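Local coordinates for sensor protein (Pseudomonas syringae pv. tomato, PDB 2R8R) that is the N-terminal cytoplasmic part of a membrane-bound sensor histidine kinase, KdpD, which probably uses ATP to phosphorylate a histidine in a two-component system, at residues R6-G12 / A156-I162; E92-T96 / R145-P149. All blocks are in the same frame, centred on the assembly; numbering follows the deposited sequence.

In the fold
Both contacts lie within the KdpD family region, around its five-stranded parallel sheet, which runs in the order 37-39, 87-90, 119-125, 7-12, 158-161. Interaction 1 joins the last two of these strands, the first and last of the sheet along the chain. Interaction 2 is nested in the loop that this pairing closes: it brings the loop following strand 87-90 against the one between helices 133-140 and 150-154. The contact centres lie about 15 Å apart, yet they meet where Val-9 CG2 packs on Leu-93 CD2 at 4.2 Å. Interaction 1 thus completes one sheet edge, while interaction 2 ties the loop after strand 87-90 to the one preceding helix 150-154.

Interaction 1: R6-G12 / A156-I162; sequences RLKVFLG and AFDLVLI
Strands 7-12 and 158-161 pair in parallel at one border of the central sheet, 158-161 being its outermost strand within this chain. Their axes approach to 4.6 Å and run at 15° to each other. Five backbone hydrogen bonds zip them together, from Asp-158 N to Leu-7 O at the start to Ile-162 N to Leu-11 O (2.8 Å) at the end. At the entrance a water accepts from both Leu-7 N and Phe-157 N, bridging the two segments just before the regular pairing begins.

Beside that water the extended Arg-6 chain lies over a face of the Phe-157 ring. Its CD stands 3.8 Å from the ring centroid in a CH-pi contact, and the guanidinium continues past the CZ end of the ring, nearly parallel to it (planes 12° apart), with Phe-157 CZ under its centre. With CG of Phe-157 anti to its own backbone N (chi1 -165°), the ring is swung beneath this chain.

On the sheet face carrying Lys-8 and Phe-10, Lys-8 CG rests on Asp-158 CB at 3.7 Å, and Ile-162 CD1 reaches the edge of the Phe-10 ring in its plane. Helix 19-32 covers Phe-10 and Ile-162 here. The other face is aliphatic: Val-9 CG2 meets Ala-156 CB at 3.7 Å, the CD1 methyl of Leu-159 lies against Val-9 CB, and its CD2 touches Leu-11 CD2 at 4.1 Å. Helix 194-209 packs on Leu-11, Leu-159 and Leu-161.

Strand 7-12 leads directly into a sequence with the pattern of a Walker A P-loop, followed by helix 19-32. The strand order 2-3-4-1-5, which sets this first strand between the fourth and fifth, is consistent with the fold of the P-loop NTPase clan, to which this KdpD region belongs.

Interaction 2: E92-T96 / R145-P149; sequences ELAHT and RETLP. With SO4 (sulfate ion), chain E.
The His-95 and Glu-146 side chains run side by side, pointing the same way, with ring and carboxylate planes 72° apart; Glu-146 OE2 approaches the ring obliquely and a water lies in the ring plane at its edge. This water sits 2.6 Å from His-95 ND1 and donates to Glu-92 OE1 and Glu-146 OE1, linking three side chains; His-95 NE2 bonds to Glu-74. The setting is a type I beta turn, Glu-92 to His-95, beyond strand 87-90 of the P-loop NTPase fold.

Leu-148 crosses Leu-93 at about a right angle, its CD2 3.5 Å from Leu-93 CD2, while Ala-94 CB meets Leu-148 CB at 4.1 Å. Lys-105 NZ adds hydrogen bonds to Ala-94 O, Thr-96 OG1 and Thr-147 O, stitching both loops together. A second water spans Thr-96 OG1 and Arg-145 O. Arg-145 NH2 makes a weak hydrogen bond (3.2 Å) to O4 of a sulfate, probably from the crystallisation liquor, which Gln-143 N also holds.

The Glu-146 chain, extended beyond CG (chi2 -176°), carries its carboxylate past Ala-94 to Thr-96. There Thr-96 N donates to Glu-146 OE2 at 2.9 Å, nearly straight at 174°, from above the carboxylate plane.

Interaction 1: R6-G12 / A156-I162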
loop_
_atom_site.group_PDB
_atom_site.type_symbol
_atom_site.label_atom_id
_atom_site.label_comp_id
_atom_site.label_asym_id
_atom_site.label_seq_id
_atom_site.Cartn_x
_atom_site.Cartn_y
_atom_site.Cartn_z
ATOM N N ARG A 6 5.932 -6.689 14.155
ATOM C CA ARG A 6 5.081 -5.498 14.264
ATOM C C ARG A 6 4.750 -4.896 12.917
ATOM O O ARG A 6 5.653 -4.609 12.118
ATOM C CB ARG A 6 5.786 -4.456 15.119
ATOM C CG ARG A 6 5.892 -4.907 16.565
ATOM C CD ARG A 6 6.777 -3.994 17.361
ATOM N NE ARG A 6 6.739 -4.362 18.782
ATOM C CZ ARG A 6 7.396 -3.696 19.736
ATOM N NH1 ARG A 6 8.124 -2.609 19.429
ATOM N NH2 ARG A 6 7.284 -4.099 20.999
ATOM N N LEU A 7 3.447 -4.680 12.704
ATOM C CA LEU A 7 2.920 -4.027 11.510
ATOM C C LEU A 7 2.701 -2.539 11.736
ATOM O O LEU A 7 1.998 -2.152 12.672
ATOM C CB LEU A 7 1.558 -4.637 11.136
ATOM C CG LEU A 7 0.912 -4.268 9.785
ATOM C CD1 LEU A 7 1.822 -4.559 8.524
ATOM C CD2 LEU A 7 -0.466 -4.974 9.709
ATOM N N LYS A 8 3.263 -1.729 10.832
ATOM C CA LYS A 8 2.957 -0.311 10.696
ATOM C C LYS A 8 2.282 -0.043 9.338
ATOM O O LYS A 8 2.835 -0.354 8.283
ATOM C CB LYS A 8 4.225 0.531 10.864
ATOM C CG LYS A 8 3.976 2.031 10.878
ATOM C CD LYS A 8 5.254 2.823 11.058
ATOM C CE LYS A 8 4.926 4.349 11.208
ATOM N NZ LYS A 8 6.130 5.319 11.281
ATOM N N VAL A 9 1.076 0.525 9.384
ATOM C CA VAL A 9 0.300 0.849 8.197
ATOM C C VAL A 9 0.364 2.341 7.970
ATOM O O VAL A 9 0.023 3.109 8.867
ATOM C CB VAL A 9 -1.189 0.449 8.359
ATOM C CG1 VAL A 9 -2.060 0.763 7.048
ATOM C CG2 VAL A 9 -1.296 -1.013 8.817
ATOM N N PHE A 10 0.817 2.739 6.780
ATOM C CA PHE A 10 0.699 4.125 6.299
ATOM C C PHE A 10 -0.610 4.222 5.544
ATOM O O PHE A 10 -0.732 3.686 4.454
ATOM C CB PHE A 10 1.875 4.491 5.424
ATOM C CG PHE A 10 3.202 4.470 6.155
ATOM C CD1 PHE A 10 3.783 5.668 6.638
ATOM C CD2 PHE A 10 3.879 3.261 6.384
ATOM C CE1 PHE A 10 5.028 5.633 7.316
ATOM C CE2 PHE A 10 5.125 3.229 7.065
ATOM C CZ PHE A 10 5.702 4.409 7.507
ATOM N N LEU A 11 -1.593 4.864 6.177
ATOM C CA LEU A 11 -2.950 5.004 5.659
ATOM C C LEU A 11 -3.126 6.314 4.901
ATOM O O LEU A 11 -2.662 7.362 5.366
ATOM C CB LEU A 11 -3.962 4.972 6.798
ATOM C CG LEU A 11 -5.452 5.232 6.469
ATOM C CD1 LEU A 11 -6.047 4.069 5.613
ATOM C CD2 LEU A 11 -6.251 5.456 7.791
ATOM N N GLY A 12 -3.824 6.261 3.761
ATOM C CA GLY A 12 -4.078 7.437 2.947
ATOM C C GLY A 12 -5.495 7.422 2.391
ATOM O O GLY A 12 -6.124 6.368 2.356
ATOM N N ALA A 156 -3.192 -3.687 13.712
ATOM C CA ALA A 156 -1.854 -3.187 13.378
ATOM C C ALA A 156 -1.228 -2.574 14.627
ATOM O O ALA A 156 -1.907 -1.910 15.392
ATOM C CB ALA A 156 -1.922 -2.162 12.263
ATOM N N PHE A 157 0.047 -2.834 14.856
ATOM C CA PHE A 157 0.748 -2.241 15.967
ATOM C C PHE A 157 0.714 -0.701 15.909
ATOM O O PHE A 157 0.491 -0.032 16.907
ATOM C CB PHE A 157 2.190 -2.707 15.956
ATOM C CG PHE A 157 2.909 -2.447 17.225
ATOM C CD1 PHE A 157 2.649 -3.214 18.348
ATOM C CD2 PHE A 157 3.889 -1.480 17.302
ATOM C CE1 PHE A 157 3.341 -2.997 19.535
ATOM C CE2 PHE A 157 4.572 -1.260 18.491
ATOM C CZ PHE A 157 4.282 -2.015 19.607
ATOM N N ASP A 158 0.969 -0.160 14.728
ATOM C CA ASP A 158 1.091 1.270 14.517
ATOM C C ASP A 158 0.308 1.638 13.246
ATOM O O ASP A 158 0.304 0.904 12.271
ATOM C CB ASP A 158 2.583 1.639 14.284
ATOM C CG ASP A 158 3.364 1.992 15.559
ATOM O OD1 ASP A 158 2.796 2.569 16.550
ATOM O OD2 ASP A 158 4.614 1.750 15.515
ATOM N N LEU A 159 -0.344 2.791 13.282
ATOM C CA LEU A 159 -1.000 3.326 12.120
ATOM C C LEU A 159 -0.632 4.790 11.982
ATOM O O LEU A 159 -0.732 5.554 12.958
ATOM C CB LEU A 159 -2.529 3.152 12.236
ATOM C CG LEU A 159 -3.331 3.594 10.996
ATOM C CD1 LEU A 159 -4.016 2.403 10.344
ATOM C CD2 LEU A 159 -4.354 4.627 11.373
ATOM N N VAL A 160 -0.196 5.196 10.798
ATOM C CA VAL A 160 0.043 6.613 10.534
ATOM C C VAL A 160 -0.788 7.099 9.359
ATOM O O VAL A 160 -0.801 6.466 8.292
ATOM C CB VAL A 160 1.583 6.949 10.394
ATOM C CG1 VAL A 160 2.229 6.155 9.342
ATOM C CG2 VAL A 160 1.806 8.416 10.153
ATOM N N LEU A 161 -1.519 8.200 9.571
ATOM C CA LEU A 161 -2.238 8.906 8.486
ATOM C C LEU A 161 -1.332 9.820 7.679
ATOM O O LEU A 161 -0.667 10.694 8.232
ATOM C CB LEU A 161 -3.417 9.722 9.063
ATOM C CG LEU A 161 -4.363 10.431 8.083
ATOM C CD1 LEU A 161 -5.016 9.418 7.145
ATOM C CD2 LEU A 161 -5.411 11.303 8.888
ATOM N N ILE A 162 -1.276 9.568 6.367
ATOM C CA ILE A 162 -0.552 10.397 5.417
ATOM C C ILE A 162 -1.651 11.210 4.723
ATOM O O ILE A 162 -2.514 10.670 4.036
ATOM C CB ILE A 162 0.289 9.569 4.419
ATOM C CG1 ILE A 162 1.220 8.615 5.189
ATOM C CG2 ILE A 162 1.022 10.466 3.388
ATOM C CD1 ILE A 162 2.243 9.285 6.014
HETATM O O HOH W 1 1.382 -5.698 14.406
#

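Interaction 2: E92-T96 / R145-P149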
loop_
_atom_site.group_PDB
_atom_site.type_symbol
_atom_site.label_atom_id
_atom_site.label_comp_id
_atom_site.label_asym_id
_atom_site.label_seq_id
_atom_site.Cartn_x
_atom_site.Cartn_y
_atom_site.Cartn_z
ATOM N N GLU A 92 0.708 -1.831 -0.612
ATOM C CA GLU A 92 -0.600 -2.328 -1.010
ATOM C C GLU A 92 -1.153 -3.524 -0.232
ATOM O O GLU A 92 -1.236 -4.641 -0.747
ATOM C CB GLU A 92 -0.645 -2.528 -2.530
ATOM C CG GLU A 92 -0.505 -1.147 -3.200
ATOM C CD GLU A 92 -0.468 -1.133 -4.727
ATOM O OE1 GLU A 92 -0.773 -2.183 -5.379
ATOM O OE2 GLU A 92 -0.137 -0.028 -5.257
ATOM N N LEU A 93 -1.578 -3.222 0.995
ATOM C CA LEU A 93 -2.020 -4.189 1.993
ATOM C C LEU A 93 -3.269 -4.997 1.551
ATOM O O LEU A 93 -3.429 -6.173 1.940
ATOM C CB LEU A 93 -2.324 -3.413 3.296
ATOM C CG LEU A 93 -2.884 -4.087 4.548
ATOM C CD1 LEU A 93 -2.009 -5.269 5.067
ATOM C CD2 LEU A 93 -3.078 -3.033 5.620
ATOM N N ALA A 94 -4.146 -4.344 0.786
ATOM C CA ALA A 94 -5.356 -4.948 0.173
ATOM C C ALA A 94 -5.166 -5.743 -1.143
ATOM O O ALA A 94 -6.110 -6.314 -1.640
ATOM C CB ALA A 94 -6.426 -3.871 -0.043
ATOM N N HIS A 95 -3.962 -5.792 -1.680
ATOM C CA HIS A 95 -3.676 -6.549 -2.888
ATOM C C HIS A 95 -4.135 -8.006 -2.880
ATOM O O HIS A 95 -3.905 -8.776 -1.921
ATOM C CB HIS A 95 -2.178 -6.472 -3.135
ATOM C CG HIS A 95 -1.700 -7.125 -4.396
ATOM N ND1 HIS A 95 -1.757 -6.506 -5.628
ATOM C CD2 HIS A 95 -1.038 -8.284 -4.593
ATOM C CE1 HIS A 95 -1.187 -7.283 -6.535
ATOM N NE2 HIS A 95 -0.752 -8.370 -5.930
ATOM N N THR A 96 -4.777 -8.384 -3.973
ATOM C CA THR A 96 -5.137 -9.772 -4.251
ATOM C C THR A 96 -4.013 -10.349 -5.098
ATOM O O THR A 96 -3.704 -9.804 -6.150
ATOM C CB THR A 96 -6.505 -9.844 -4.980
ATOM O OG1 THR A 96 -7.526 -9.432 -4.065
ATOM C CG2 THR A 96 -6.837 -11.268 -5.470
ATOM N N ARG A 145 -12.830 -3.645 -5.805
ATOM C CA ARG A 145 -12.706 -5.090 -5.939
ATOM C C ARG A 145 -11.674 -5.754 -5.008
ATOM O O ARG A 145 -11.844 -6.911 -4.648
ATOM C CB ARG A 145 -12.362 -5.446 -7.386
ATOM C CG ARG A 145 -13.495 -5.160 -8.338
ATOM C CD ARG A 145 -13.035 -5.194 -9.773
ATOM N NE ARG A 145 -14.000 -4.502 -10.611
ATOM C CZ ARG A 145 -15.162 -5.002 -10.999
ATOM N NH1 ARG A 145 -15.535 -6.215 -10.646
ATOM N NH2 ARG A 145 -15.957 -4.271 -11.751
ATOM N N GLU A 146 -10.593 -5.049 -4.672
ATOM C CA GLU A 146 -9.612 -5.561 -3.703
ATOM C C GLU A 146 -9.996 -4.967 -2.336
ATOM O O GLU A 146 -9.878 -3.762 -2.119
ATOM C CB GLU A 146 -8.178 -5.170 -4.110
ATOM C CG GLU A 146 -7.631 -5.866 -5.382
ATOM C CD GLU A 146 -6.179 -5.510 -5.678
ATOM O OE1 GLU A 146 -5.870 -4.284 -5.606
ATOM O OE2 GLU A 146 -5.343 -6.417 -5.991
ATOM N N THR A 147 -10.491 -5.800 -1.437
ATOM C CA THR A 147 -10.879 -5.354 -0.108
ATOM C C THR A 147 -9.973 -5.959 0.988
ATOM O O THR A 147 -9.235 -6.931 0.764
ATOM C CB THR A 147 -12.325 -5.735 0.231
ATOM O OG1 THR A 147 -12.438 -7.157 0.175
ATOM C CG2 THR A 147 -13.352 -5.075 -0.717
ATOM N N LEU A 148 -10.049 -5.336 2.162
ATOM C CA LEU A 148 -9.238 -5.670 3.353
ATOM C C LEU A 148 -10.175 -5.784 4.568
ATOM O O LEU A 148 -10.997 -4.905 4.803
ATOM C CB LEU A 148 -8.180 -4.571 3.596
ATOM C CG LEU A 148 -7.234 -4.785 4.769
ATOM C CD1 LEU A 148 -6.226 -5.922 4.399
ATOM C CD2 LEU A 148 -6.550 -3.471 5.231
ATOM N N PRO A 149 -10.102 -6.892 5.311
ATOM C CA PRO A 149 -10.929 -6.917 6.518
ATOM C C PRO A 149 -10.450 -5.851 7.473
ATOM O O PRO A 149 -9.220 -5.650 7.643
ATOM C CB PRO A 149 -10.722 -8.337 7.085
ATOM C CG PRO A 149 -10.238 -9.143 5.939
ATOM C CD PRO A 149 -9.383 -8.161 5.132
HETATM S S SO4 E . -16.503 -0.803 -12.088
HETATM O O1 SO4 E . -16.287 -0.648 -13.517
HETATM O O2 SO4 E . -16.959 0.420 -11.452
HETATM O O3 SO4 E . -17.566 -1.797 -11.826
HETATM O O4 SO4 E . -15.193 -1.165 -11.563
HETATM O O HOH W 2 -2.667 -4.086 -5.404
HETATM O O HOH W 3 -9.739 -8.974 -5.619
#